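Local coordinates for protein PHOX (Pseudomonas fluorescens, PDB 4A9V) that probably hydrolyses phosphate monoesters as a beta-propeller alkaline phosphatase, using a cofactor of iron and calcium, at residues A[483-497]-A[507-519]. Numbering follows the deposited sequence.
With CA (calcium ion), chain R; LI (lithium ion), chain G.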
loop_
_atom_site.group_PDB
_atom_site.type_symbol
_atom_site.label_atom_id
_atom_site.label_comp_id
_atom_site.label_asym_id
_atom_site.label_seq_id
_atom_site.Cartn_x
_atom_site.Cartn_y
_atom_site.Cartn_z
ATOM N N PHE A 483 11.217 0.712 -7.426
ATOM C CA PHE A 483 12.465 0.707 -8.179
ATOM C C PHE A 483 12.372 -0.295 -9.314
ATOM O O PHE A 483 11.788 -1.373 -9.155
ATOM C CB PHE A 483 13.649 0.335 -7.280
ATOM C CG PHE A 483 14.297 1.514 -6.616
ATOM C CD1 PHE A 483 15.110 2.364 -7.344
ATOM C CD2 PHE A 483 14.125 1.754 -5.258
ATOM C CE1 PHE A 483 15.717 3.441 -6.747
ATOM C CE2 PHE A 483 14.726 2.844 -4.658
ATOM C CZ PHE A 483 15.544 3.671 -5.398
ATOM N N ASP A 484 13.035 0.007 -10.422
ATOM C CA ASP A 484 13.354 -1.014 -11.399
ATOM C C ASP A 484 14.808 -1.443 -11.258
ATOM O O ASP A 484 15.559 -0.920 -10.428
ATOM C CB ASP A 484 13.017 -0.554 -12.826
ATOM C CG ASP A 484 13.775 0.684 -13.256
ATOM O OD1 ASP A 484 14.907 0.897 -12.785
ATOM O OD2 ASP A 484 13.257 1.380 -14.161
ATOM N N LYS A 485 15.197 -2.458 -12.019
ATOM C CA LYS A 485 16.512 -3.070 -11.854
ATOM C C LYS A 485 17.633 -2.087 -12.168
ATOM O O LYS A 485 18.716 -2.173 -11.600
ATOM C CB LYS A 485 16.641 -4.309 -12.744
ATOM C CG LYS A 485 15.801 -5.485 -12.276
ATOM C CD LYS A 485 15.935 -6.661 -13.224
ATOM C CE LYS A 485 15.077 -7.834 -12.786
ATOM N NZ LYS A 485 15.183 -8.985 -13.723
ATOM N N ALA A 486 17.368 -1.140 -13.063
ATOM C CA ALA A 486 18.360 -0.137 -13.430
ATOM C C ALA A 486 18.588 0.888 -12.327
ATOM O O ALA A 486 19.576 1.613 -12.365
ATOM C CB ALA A 486 17.944 0.562 -14.711
ATOM N N GLY A 487 17.643 1.004 -11.399
ATOM C CA GLY A 487 17.756 1.973 -10.317
ATOM C C GLY A 487 16.984 3.264 -10.525
ATOM O O GLY A 487 17.200 4.231 -9.799
ATOM N N ARG A 488 16.077 3.290 -11.500
ATOM C CA ARG A 488 15.106 4.373 -11.571
ATOM C C ARG A 488 14.109 4.236 -10.423
ATOM O O ARG A 488 13.622 3.147 -10.152
ATOM C CB ARG A 488 14.348 4.340 -12.899
ATOM C CG ARG A 488 15.119 4.897 -14.089
ATOM C CD ARG A 488 14.400 4.650 -15.412
ATOM N NE ARG A 488 14.561 3.273 -15.870
ATOM C CZ ARG A 488 15.564 2.846 -16.630
ATOM N NH1 ARG A 488 16.502 3.684 -17.043
ATOM N NH2 ARG A 488 15.631 1.563 -16.958
ATOM N N LEU A 489 13.773 5.363 -9.809
ATOM C CA LEU A 489 12.743 5.438 -8.787
ATOM C C LEU A 489 11.458 5.982 -9.384
ATOM O O LEU A 489 11.389 7.141 -9.792
ATOM C CB LEU A 489 13.201 6.342 -7.637
ATOM C CG LEU A 489 12.176 6.526 -6.515
ATOM C CD1 LEU A 489 11.866 5.211 -5.816
ATOM C CD2 LEU A 489 12.685 7.557 -5.515
ATOM N N TRP A 490 10.423 5.161 -9.363
ATOM C CA TRP A 490 9.116 5.515 -9.895
ATOM C C TRP A 490 8.226 5.968 -8.766
ATOM O O TRP A 490 8.196 5.351 -7.700
ATOM C CB TRP A 490 8.521 4.308 -10.614
ATOM C CG TRP A 490 9.360 3.845 -11.773
ATOM C CD1 TRP A 490 10.429 2.960 -11.752
ATOM C CD2 TRP A 490 9.258 4.298 -13.155
ATOM N NE1 TRP A 490 10.962 2.816 -13.003
ATOM C CE2 TRP A 490 10.295 3.591 -13.895
ATOM C CE3 TRP A 490 8.420 5.167 -13.830
ATOM C CZ2 TRP A 490 10.463 3.755 -15.257
ATOM C CZ3 TRP A 490 8.612 5.343 -15.198
ATOM C CH2 TRP A 490 9.594 4.634 -15.897
ATOM N N ILE A 491 7.582 7.120 -8.958
ATOM C CA ILE A 491 6.811 7.817 -7.930
ATOM C C ILE A 491 5.365 7.944 -8.409
ATOM O O ILE A 491 5.120 8.437 -9.512
ATOM C CB ILE A 491 7.356 9.245 -7.706
ATOM C CG1 ILE A 491 8.815 9.217 -7.249
ATOM C CG2 ILE A 491 6.485 9.992 -6.712
ATOM C CD1 ILE A 491 9.528 10.551 -7.374
ATOM N N LEU A 492 4.422 7.441 -7.621
ATOM C CA LEU A 492 3.018 7.382 -8.014
ATOM C C LEU A 492 2.243 8.308 -7.082
ATOM O O LEU A 492 2.552 8.375 -5.897
ATOM C CB LEU A 492 2.509 5.941 -7.882
ATOM C CG LEU A 492 3.063 4.921 -8.885
ATOM C CD1 LEU A 492 4.544 4.604 -8.720
ATOM C CD2 LEU A 492 2.262 3.638 -8.802
ATOM N N THR A 493 1.239 9.014 -7.594
ATOM C CA THR A 493 0.548 9.998 -6.770
ATOM C C THR A 493 -0.906 9.675 -6.458
ATOM O O THR A 493 -1.636 9.084 -7.261
ATOM C CB THR A 493 0.652 11.441 -7.317
ATOM O OG1 THR A 493 -0.233 11.646 -8.430
ATOM C CG2 THR A 493 2.054 11.768 -7.735
ATOM N N ASP A 494 -1.311 10.107 -5.267
ATOM C CA ASP A 494 -2.685 10.049 -4.788
ATOM C C ASP A 494 -3.023 11.377 -4.118
ATOM O O ASP A 494 -3.075 11.487 -2.892
ATOM C CB ASP A 494 -2.853 8.908 -3.787
ATOM C CG ASP A 494 -4.186 8.963 -3.079
ATOM O OD1 ASP A 494 -5.155 9.428 -3.716
ATOM O OD2 ASP A 494 -4.252 8.607 -1.877
ATOM N N GLY A 495 -3.130 12.408 -4.939
ATOM C CA GLY A 495 -3.285 13.754 -4.443
ATOM C C GLY A 495 -4.540 14.425 -4.938
ATOM O O GLY A 495 -5.413 13.804 -5.544
ATOM N N ASP A 496 -4.613 15.713 -4.655
ATOM C CA ASP A 496 -5.704 16.562 -5.085
ATOM C C ASP A 496 -5.608 16.795 -6.595
ATOM O O ASP A 496 -4.541 17.119 -7.110
ATOM C CB ASP A 496 -5.627 17.884 -4.321
ATOM C CG ASP A 496 -6.807 18.782 -4.591
ATOM O OD1 ASP A 496 -7.008 19.133 -5.770
ATOM O OD2 ASP A 496 -7.460 19.210 -3.615
ATOM N N SER A 497 -6.666 16.418 -7.305
ATOM C CA SER A 497 -6.701 16.480 -8.758
ATOM C C SER A 497 -7.570 17.633 -9.251
ATOM O O SER A 497 -7.962 17.666 -10.413
ATOM C CB SER A 497 -7.250 15.167 -9.306
ATOM O OG SER A 497 -6.378 14.107 -8.975
ATOM N N GLY A 507 -2.817 19.001 -12.513
ATOM C CA GLY A 507 -3.666 18.069 -13.249
ATOM C C GLY A 507 -4.055 16.822 -12.471
ATOM O O GLY A 507 -4.099 16.819 -11.240
ATOM N N ASN A 508 -4.303 15.749 -13.216
ATOM C CA ASN A 508 -4.735 14.471 -12.664
ATOM C C ASN A 508 -3.574 13.777 -11.951
ATOM O O ASN A 508 -2.405 14.129 -12.156
ATOM C CB ASN A 508 -5.247 13.572 -13.793
ATOM C CG ASN A 508 -6.587 14.015 -14.356
ATOM O OD1 ASN A 508 -7.211 14.966 -13.885
ATOM N ND2 ASN A 508 -7.039 13.303 -15.378
ATOM N N ASN A 509 -3.890 12.711 -11.224
ATOM C CA ASN A 509 -2.846 11.896 -10.625
ATOM C C ASN A 509 -1.988 11.221 -11.681
ATOM O O ASN A 509 -2.362 11.119 -12.853
ATOM C CB ASN A 509 -3.457 10.884 -9.658
ATOM C CG ASN A 509 -3.747 11.498 -8.313
ATOM O OD1 ASN A 509 -2.869 12.125 -7.720
ATOM N ND2 ASN A 509 -4.981 11.365 -7.840
ATOM N N GLN A 510 -0.782 10.854 -11.278
ATOM C CA GLN A 510 0.297 10.699 -12.226
ATOM C C GLN A 510 1.409 9.821 -11.688
ATOM O O GLN A 510 1.400 9.412 -10.517
ATOM C CB GLN A 510 0.827 12.069 -12.583
ATOM C CG GLN A 510 1.349 12.840 -11.396
ATOM C CD GLN A 510 1.574 14.306 -11.717
ATOM O OE1 GLN A 510 2.706 14.731 -11.990
ATOM N NE2 GLN A 510 0.505 15.090 -11.656
ATOM N N MET A 511 2.318 9.465 -12.582
ATOM C CA MET A 511 3.517 8.743 -12.218
ATOM C C MET A 511 4.711 9.494 -12.769
ATOM O O MET A 511 4.697 9.952 -13.915
ATOM C CB MET A 511 3.474 7.306 -12.758
ATOM C CG MET A 511 4.690 6.463 -12.378
ATOM S SD MET A 511 4.437 4.686 -12.561
ATOM C CE MET A 511 4.253 4.559 -14.333
ATOM N N LEU A 512 5.745 9.602 -11.945
ATOM C CA LEU A 512 6.979 10.276 -12.302
ATOM C C LEU A 512 8.153 9.323 -12.114
ATOM O O LEU A 512 8.009 8.239 -11.545
ATOM C CB LEU A 512 7.174 11.540 -11.444
ATOM C CG LEU A 512 5.968 12.493 -11.414
ATOM C CD1 LEU A 512 5.129 12.313 -10.157
ATOM C CD2 LEU A 512 6.401 13.948 -11.570
ATOM N N CYS A 513 9.294 9.708 -12.659
ATOM C CA CYS A 513 10.501 8.919 -12.552
ATOM C C CYS A 513 11.634 9.818 -12.092
ATOM O O CYS A 513 11.778 10.939 -12.572
ATOM C CB CYS A 513 10.840 8.302 -13.909
ATOM S SG CYS A 513 12.071 6.980 -13.837
ATOM N N ALA A 514 12.447 9.308 -11.174
ATOM C CA ALA A 514 13.496 10.092 -10.541
ATOM C C ALA A 514 14.841 9.379 -10.607
ATOM O O ALA A 514 14.917 8.142 -10.546
ATOM C CB ALA A 514 13.134 10.388 -9.095
ATOM N N ASP A 515 15.896 10.186 -10.643
ATOM C CA ASP A 515 17.278 9.731 -10.536
ATOM C C ASP A 515 17.754 9.947 -9.099
ATOM O O ASP A 515 17.869 11.086 -8.650
ATOM C CB ASP A 515 18.134 10.549 -11.509
ATOM C CG ASP A 515 19.570 10.089 -11.567
ATOM O OD1 ASP A 515 20.126 9.731 -10.515
ATOM O OD2 ASP A 515 20.152 10.105 -12.670
ATOM N N PRO A 516 17.963 8.857 -8.347
ATOM C CA PRO A 516 18.330 9.006 -6.944
ATOM C C PRO A 516 19.592 9.830 -6.703
ATOM O O PRO A 516 19.694 10.528 -5.689
ATOM C CB PRO A 516 18.531 7.558 -6.491
ATOM C CG PRO A 516 17.590 6.784 -7.343
ATOM C CD PRO A 516 17.667 7.454 -8.689
ATOM N N ALA A 517 20.554 9.744 -7.614
ATOM C CA ALA A 517 21.841 10.412 -7.433
ATOM C C ALA A 517 21.732 11.914 -7.677
ATOM O O ALA A 517 22.411 12.713 -7.028
ATOM C CB ALA A 517 22.891 9.804 -8.350
ATOM N N THR A 518 20.947 12.304 -8.670
ATOM C CA THR A 518 20.946 13.693 -9.085
ATOM C C THR A 518 19.755 14.452 -8.529
ATOM O O THR A 518 19.776 15.679 -8.495
ATOM C CB THR A 518 20.936 13.850 -10.609
ATOM O OG1 THR A 518 19.661 13.439 -11.103
ATOM C CG2 THR A 518 22.044 13.029 -11.260
ATOM N N GLY A 519 18.711 13.731 -8.130
ATOM C CA GLY A 519 17.486 14.343 -7.661
ATOM C C GLY A 519 16.503 14.719 -8.751
ATOM O O GLY A 519 15.401 15.161 -8.445
HETATM CA CA CA R . -2.549 7.936 -0.295
HETATM LI LI LI G . -6.955 8.400 -2.453
HETATM O O HOH W 1 -6.249 11.237 -5.279
HETATM O O HOH W 2 -6.492 7.412 -0.906
HETATM O O HOH W 3 -4.443 18.912 -9.336
HETATM O O HOH W 4 -2.297 15.973 -9.155
HETATM O O HOH W 5 -7.081 17.618 -12.988
HETATM O O HOH W 6 -7.251 10.380 -2.342
HETATM O O HOH W 7 -7.872 9.613 -4.535
HETATM O O HOH W 8 -3.893 5.903 -1.149
HETATM O O HOH W 9 -4.519 7.394 0.954
#
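Strands 489-493 and 510-514 run antiparallel at 157°, with L489-A514 and I491-L512 as hydrogen-bonded pairs and W490-C513 and L492-M511 as non-hydrogen-bonded pairs. They are the middle strands of a four-stranded antiparallel sheet, a blade of the beta-propeller. On the face of W490 and L492, C513 SG sits over the centre of the W490 six-membered ring, 3.7 Å from its centroid and 6° off the normal. C513 SG also touches R488 CB at 3.6 Å. M511 reaches the edge of the same ring with CG, while its SD lies alongside L492 CD1 at 3.8 Å. D484 fixes the indole's rotation. W490 NE1 donates to D484 OD2 at 2.9 Å, in the ring plane. R488 NE makes a salt bridge to the same oxygen, and its NH1 bonds to L10 O. On the other face I491 CD1 meets A514 CB.

Toward the metals the pairing ends with T493 N donating to Q510 O. Beyond it, N509 OD1 accepts from T493 OG1 and G495 N, both at 2.8 Å. T493 has OG1 between the backbone N and the carbonyl carbon (chi1 77°), where it also accepts from Q510 N. N509 ND2 donates to a water lying 2.6 Å from D494 OD1 and 2.7 Å from G495 O. D494 OD2 binds calcium at 2.4 Å, and OD1 binds lithium. D479 and E387 share the calcium; E532 shares the lithium. N509 is thus a second-shell residue. It pins the backbone beside D494, and a water bound to its amide lies against the D494 carboxylate, consistent with positioning that ligand between the two metals.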